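Local structure of sugar ABC transporter (Agrobacterium radiobacter, 4RXT) at residues S103-D108 with I257-A262. The protein binds alpha-L-arabinopyranose between its two lobes and probably serves as the sugar-binding component of an ABC transporter. Numbering follows the deposited sequence.
Sequences SFLTTD and IKTALA
The hydroxyl of Thr-259 is held from two directions: OG1 donates to the carbonyl O of Asp-255, one turn back in its own helix, and accepts from a water that also donates to Ser-103. Distances from this water are 3.0 Å to Thr-259 OG1 and 3.0 Å to Ser-103 OG, and the two hydroxyls subtend about 111° at its oxygen, close to the tetrahedral value expected of a double donor. Ser-103 OG in turn reaches the carbonyl O of Glu-270, so both hydroxyls pair with a backbone carbonyl as well as with the water. No direct hydrogen bond joins strand and helix; Ser-103 OG and Thr-259 OG1 stand 4.9 Å apart, a gap the water spans.

The direct contact is van der Waals, led by a methyl against a methylene. The methyl branch of Thr-259, CG2, lies anti to its backbone N and meets Ser-103 CB at 3.6 Å. Ser-103 OG, turned beside its own carbonyl carbon (chi1 -172°), also comes near this methyl, 3.8 Å from Thr-259 CG2. Leu-105, two residues along the same strand face, adds a looser approach, its CD1 branch standing 4.3 Å from Thr-259 OG1. Ile-90 of the neighbouring strand 89-92 touches both Leu-105 and Thr-259, joining the two side chains from a second strand.

The seam buries just 101 Å² and lies about 12 Å from the sugar, measured from the Leu-105 side chain. It packs helix 249-264 against the parallel sheet containing strand 103-106, the helix-on-sheet packing of the three-layer alpha-beta-alpha lobes of the type I periplasmic binding protein fold.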
ATOM      1  N   SER A 103     -13.186 -11.914   6.742  1.00 16.14           N
ATOM      2  CA  SER A 103     -11.739 -12.094   6.885  1.00 17.03           C
ATOM      3  C   SER A 103     -11.070 -10.862   6.350  1.00 15.79           C
ATOM      4  O   SER A 103     -11.687 -10.087   5.599  1.00 15.33           O
ATOM      5  CB  SER A 103     -11.237 -13.341   6.139  1.00 19.91           C
ATOM      6  OG  SER A 103      -9.872 -13.633   6.403  1.00 19.44           O
ATOM      7  N   PHE A 104      -9.816 -10.687   6.736  1.00 14.39           N
ATOM      8  CA  PHE A 104      -9.034  -9.541   6.310  1.00 15.39           C
ATOM      9  C   PHE A 104      -7.576  -9.953   6.108  1.00 17.09           C
ATOM     10  O   PHE A 104      -6.948 -10.487   7.026  1.00 21.91           O
ATOM     11  CB  PHE A 104      -9.125  -8.375   7.315  1.00 15.26           C
ATOM     12  CG  PHE A 104      -9.097  -7.034   6.650  1.00 15.14           C
ATOM     13  CD1 PHE A 104      -7.901  -6.512   6.172  1.00 18.42           C
ATOM     14  CD2 PHE A 104     -10.293  -6.330   6.397  1.00 18.21           C
ATOM     15  CE1 PHE A 104      -7.888  -5.298   5.530  1.00 18.87           C
ATOM     16  CE2 PHE A 104     -10.272  -5.126   5.714  1.00 19.07           C
ATOM     17  CZ  PHE A 104      -9.064  -4.607   5.293  1.00 18.41           C
ATOM     18  N   LEU A 105      -7.048  -9.681   4.916  1.00 14.14           N
ATOM     19  CA  LEU A 105      -5.663 -10.051   4.566  1.00 14.64           C
ATOM     20  C   LEU A 105      -4.911  -8.761   4.257  1.00 15.20           C
ATOM     21  O   LEU A 105      -5.322  -7.968   3.390  1.00 15.57           O
ATOM     22  CB  LEU A 105      -5.632 -10.971   3.352  1.00 15.77           C
ATOM     23  CG  LEU A 105      -6.319 -12.330   3.451  1.00 16.21           C
ATOM     24  CD1 LEU A 105      -7.789 -12.235   3.061  1.00 18.12           C
ATOM     25  CD2 LEU A 105      -5.580 -13.329   2.574  1.00 24.36           C
ATOM     26  N   THR A 106      -3.847  -8.516   4.997  1.00 17.04           N
ATOM     27  CA  THR A 106      -3.183  -7.209   4.960  1.00 14.46           C
ATOM     28  C   THR A 106      -1.773  -7.230   5.529  1.00 13.13           C
ATOM     29  O   THR A 106      -1.454  -8.054   6.384  1.00 13.43           O
ATOM     30  CB  THR A 106      -4.035  -6.145   5.711  1.00 15.98           C
ATOM     31  OG1 THR A 106      -3.445  -4.847   5.575  1.00 17.86           O
ATOM     32  CG2 THR A 106      -4.183  -6.477   7.193  1.00 15.53           C
ATOM     33  N   THR A 107      -0.945  -6.302   5.049  1.00 11.84           N
ATOM     34  CA  THR A 107       0.241  -5.925   5.786  1.00 15.43           C
ATOM     35  C   THR A 107      -0.179  -5.378   7.177  1.00 15.52           C
ATOM     36  O   THR A 107      -1.240  -4.766   7.325  1.00 16.22           O
ATOM     37  CB  THR A 107       0.992  -4.828   5.003  1.00 13.11           C
ATOM     38  OG1 THR A 107       1.224  -5.320   3.674  1.00 14.30           O
ATOM     39  CG2 THR A 107       2.323  -4.395   5.678  1.00 17.05           C
ATOM     40  N   ASP A 108       0.678  -5.570   8.177  1.00 15.82           N
ATOM     41  CA  ASP A 108       0.594  -4.836   9.438  1.00 17.42           C
ATOM     42  C   ASP A 108       1.173  -3.445   9.123  1.00 15.47           C
ATOM     43  O   ASP A 108       2.365  -3.216   9.130  1.00 15.59           O
ATOM     44  CB  ASP A 108       1.377  -5.566  10.533  1.00 18.22           C
ATOM     45  CG  ASP A 108       1.370  -4.835  11.881  1.00 18.19           C
ATOM     46  OD1 ASP A 108       1.051  -3.582  11.971  1.00 19.30           O
ATOM     47  OD2 ASP A 108       1.745  -5.529  12.859  1.00 24.75           O
ATOM     48  N   ILE A 257      -9.308 -14.244  -2.844  1.00 13.54           N
ATOM     49  CA  ILE A 257     -10.264 -15.065  -3.574  1.00 14.94           C
ATOM     50  C   ILE A 257     -10.437 -16.450  -2.954  1.00 14.55           C
ATOM     51  O   ILE A 257     -11.552 -16.906  -2.747  1.00 15.26           O
ATOM     52  CB  ILE A 257      -9.892 -15.190  -5.050  1.00 16.43           C
ATOM     53  CG1 ILE A 257      -9.967 -13.825  -5.725  1.00 15.20           C
ATOM     54  CG2 ILE A 257     -10.779 -16.237  -5.740  1.00 15.92           C
ATOM     55  CD1 ILE A 257     -11.330 -13.144  -5.757  1.00 18.26           C
ATOM     56  N   LYS A 258      -9.331 -17.106  -2.637  1.00 13.74           N
ATOM     57  CA  LYS A 258      -9.408 -18.436  -2.007  1.00 14.13           C
ATOM     58  C   LYS A 258     -10.242 -18.397  -0.692  1.00 13.93           C
ATOM     59  O   LYS A 258     -11.104 -19.276  -0.462  1.00 17.03           O
ATOM     60  CB  LYS A 258      -8.008 -18.995  -1.776  1.00 14.98           C
ATOM     61  CG  LYS A 258      -7.925 -20.432  -1.332  1.00 19.75           C
ATOM     62  CD  LYS A 258      -6.490 -20.917  -1.357  1.00 28.27           C
ATOM     63  CE  LYS A 258      -6.427 -22.389  -1.024  1.00 29.11           C
ATOM     64  NZ  LYS A 258      -5.078 -22.889  -1.347  1.00 46.94           N
ATOM     65  N   THR A 259      -9.987 -17.391   0.142  1.00 13.43           N
ATOM     66  CA  THR A 259     -10.749 -17.204   1.389  1.00 12.51           C
ATOM     67  C   THR A 259     -12.208 -16.903   1.147  1.00 13.24           C
ATOM     68  O   THR A 259     -13.070 -17.473   1.793  1.00 14.26           O
ATOM     69  CB  THR A 259     -10.121 -16.074   2.219  1.00 14.26           C
ATOM     70  OG1 THR A 259      -8.753 -16.417   2.511  1.00 18.71           O
ATOM     71  CG2 THR A 259     -10.918 -15.810   3.487  1.00 15.28           C
ATOM     72  N   ALA A 260     -12.483 -16.029   0.183  1.00 13.41           N
ATOM     73  CA  ALA A 260     -13.860 -15.698  -0.151  1.00 14.37           C
ATOM     74  C   ALA A 260     -14.620 -16.947  -0.630  1.00 13.38           C
ATOM     75  O   ALA A 260     -15.768 -17.137  -0.260  1.00 18.22           O
ATOM     76  CB  ALA A 260     -13.928 -14.605  -1.215  1.00 15.13           C
ATOM     77  N   LEU A 261     -13.990 -17.772  -1.473  1.00 13.14           N
ATOM     78  CA  LEU A 261     -14.608 -19.014  -1.863  1.00 15.12           C
ATOM     79  C   LEU A 261     -14.971 -19.894  -0.659  1.00 13.80           C
ATOM     80  O   LEU A 261     -16.052 -20.473  -0.587  1.00 16.74           O
ATOM     81  CB  LEU A 261     -13.704 -19.773  -2.846  1.00 16.49           C
ATOM     82  CG  LEU A 261     -14.256 -21.110  -3.364  1.00 16.00           C
ATOM     83  CD1 LEU A 261     -15.586 -20.962  -4.106  1.00 19.66           C
ATOM     84  CD2 LEU A 261     -13.241 -21.819  -4.245  1.00 17.66           C
ATOM     85  N   ALA A 262     -14.027 -20.038   0.258  1.00 16.30           N
ATOM     86  CA  ALA A 262     -14.276 -20.875   1.409  1.00 14.90           C
ATOM     87  C   ALA A 262     -15.450 -20.330   2.251  1.00 15.28           C
ATOM     88  O   ALA A 262     -16.347 -21.090   2.688  1.00 16.50           O
ATOM     89  CB  ALA A 262     -13.012 -20.987   2.270  1.00 17.68           C
TER
HETATM   90  O   HOH W   1      -7.990 -15.659   5.268  1.00 26.42           O